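Local coordinates for protein superoxide dismutase [Ni] (Streptomyces coelicolor, PDB 1T6U) that uses a nickel ion to catalyse the dismutation of superoxide to hydrogen peroxide and oxygen, working as a homohexamer, at residues Ile110-Glu113 and Thr114-Ala117. The protein carries 1 engineered substitution. Numbering follows the deposited sequence.
Sequences IFWE and TKKA
From Ile-110 to Thr-114 the backbone still keeps its helical bond, Thr-114 N to Ile-110 O at 2.9 Å with an N-H...O angle of 163°. One residue on, Lys-115 N shares itself between Trp-112 O, at 3.2 Å, and a weak bond to Phe-111 O. Trp-112 O then receives two further weak bonds, from Lys-116 N and Ala-117 N, as Lys-116 swings to a positive phi. Thr-114 turns its hydroxyl back along the helix: chi1 of 70° sets OG1 between the backbone N and the carbonyl carbon, 2.7 Å from Phe-111 O, to which it donates from 21° outside the carbonyl plane. OG1 is also hydrogen-bonded to Tyr-62 OH, tying this last turn to helix 34-62. A valine here would probably take the hydroxyl bond from Phe-111 O and leave the Tyr-62 hydroxyl without this partner. Lys-115, bent at chi2 and chi3, runs alongside both aromatic side chains. Its CG sits over one face of the Phe-111 ring, 4.2 Å from the centroid, a CH-pi contact; its CB meets the Trp-112 indole obliquely, 3.9 Å from CE3. The extended Glu-113 side chain reaches Tyr-71 OH, to which OE1 is hydrogen-bonded. The Phe-111 side chain, whose ring meets that of Tyr-62 and which also touches Pro-11, is about 11 Å from a bound nickel ion. The positive phi of Lys-116 and the weak bond from Ala-117 N back to Trp-112 O are those of a Schellman motif, which ends helix 94-115 of the four-helix bundle at the C-terminus.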
loop_
_atom_site.group_PDB
_atom_site.type_symbol
_atom_site.label_atom_id
_atom_site.label_comp_id
_atom_site.label_asym_id
_atom_site.label_seq_id
_atom_site.Cartn_x
_atom_site.Cartn_y
_atom_site.Cartn_z
ATOM N N ILE A 110 28.505 5.056 10.100
ATOM C CA ILE A 110 28.092 5.785 11.326
ATOM C C ILE A 110 27.165 4.936 12.190
ATOM O O ILE A 110 27.359 4.760 13.396
ATOM C CB ILE A 110 27.493 7.139 10.917
ATOM C CG1 ILE A 110 28.559 8.047 10.249
ATOM C CG2 ILE A 110 26.801 7.851 12.049
ATOM C CD1 ILE A 110 28.008 9.354 9.738
ATOM N N PHE A 111 26.131 4.352 11.536
ATOM C CA PHE A 111 25.225 3.447 12.232
ATOM C C PHE A 111 25.989 2.443 13.095
ATOM O O PHE A 111 25.784 2.290 14.305
ATOM C CB PHE A 111 24.301 2.780 11.217
ATOM C CG PHE A 111 23.344 1.795 11.874
ATOM C CD1 PHE A 111 22.141 2.211 12.393
ATOM C CD2 PHE A 111 23.658 0.443 12.015
ATOM C CE1 PHE A 111 21.277 1.305 13.007
ATOM C CE2 PHE A 111 22.789 -0.465 12.592
ATOM C CZ PHE A 111 21.589 -0.030 13.124
ATOM N N TRP A 112 26.890 1.690 12.460
ATOM C CA TRP A 112 27.583 0.614 13.224
ATOM C C TRP A 112 28.509 1.218 14.254
ATOM O O TRP A 112 28.656 0.598 15.306
ATOM C CB TRP A 112 28.246 -0.411 12.287
ATOM C CG TRP A 112 27.163 -1.209 11.598
ATOM C CD1 TRP A 112 26.778 -1.130 10.266
ATOM C CD2 TRP A 112 26.337 -2.177 12.224
ATOM N NE1 TRP A 112 25.758 -2.005 10.059
ATOM C CE2 TRP A 112 25.468 -2.662 11.228
ATOM C CE3 TRP A 112 26.235 -2.692 13.517
ATOM C CZ2 TRP A 112 24.502 -3.645 11.486
ATOM C CZ3 TRP A 112 25.288 -3.654 13.760
ATOM C CH2 TRP A 112 24.434 -4.127 12.756
ATOM N N GLU A 113 29.102 2.370 14.034
ATOM C CA GLU A 113 29.875 2.988 15.148
ATOM C C GLU A 113 28.983 3.243 16.358
ATOM O O GLU A 113 29.289 2.991 17.519
ATOM C CB GLU A 113 30.519 4.296 14.687
ATOM C CG GLU A 113 31.661 4.046 13.741
ATOM C CD GLU A 113 32.378 5.270 13.202
ATOM O OE1 GLU A 113 32.063 6.403 13.609
ATOM O OE2 GLU A 113 33.295 5.103 12.363
ATOM N N THR A 114 27.763 3.757 16.070
ATOM C CA THR A 114 26.844 4.019 17.185
ATOM C C THR A 114 26.313 2.747 17.871
ATOM O O THR A 114 25.789 2.865 18.981
ATOM C CB THR A 114 25.647 4.904 16.779
ATOM O OG1 THR A 114 24.782 4.153 15.913
ATOM C CG2 THR A 114 26.087 6.137 16.028
ATOM N N LYS A 115 26.418 1.551 17.330
ATOM C CA LYS A 115 25.993 0.304 17.911
ATOM C C LYS A 115 27.063 -0.303 18.842
ATOM O O LYS A 115 26.769 -1.228 19.560
ATOM C CB LYS A 115 25.717 -0.679 16.780
ATOM C CG LYS A 115 24.462 -0.342 16.033
ATOM C CD LYS A 115 23.183 -0.738 16.778
ATOM C CE LYS A 115 22.900 -2.220 16.621
ATOM N NZ LYS A 115 21.675 -2.627 17.386
ATOM N N LYS A 116 28.237 0.253 18.701
ATOM C CA LYS A 116 29.360 0.613 19.531
ATOM C C LYS A 116 30.733 0.173 19.038
ATOM O O LYS A 116 31.657 0.366 19.848
ATOM C CB LYS A 116 29.074 0.090 20.934
ATOM C CG LYS A 116 28.153 1.129 21.603
ATOM C CD LYS A 116 28.619 1.297 23.057
ATOM C CE LYS A 116 27.432 1.486 23.983
ATOM N NZ LYS A 116 27.423 0.694 25.245
ATOM N N ALA A 117 30.774 -0.300 17.826
ATOM C CA ALA A 117 31.467 -1.068 16.842
ATOM C C ALA A 117 32.555 -0.336 16.068
ATOM O O ALA A 117 32.976 0.783 16.316
ATOM C CB ALA A 117 30.490 -1.656 15.783
ATOM O OXT ALA A 117 32.538 -1.665 15.216
#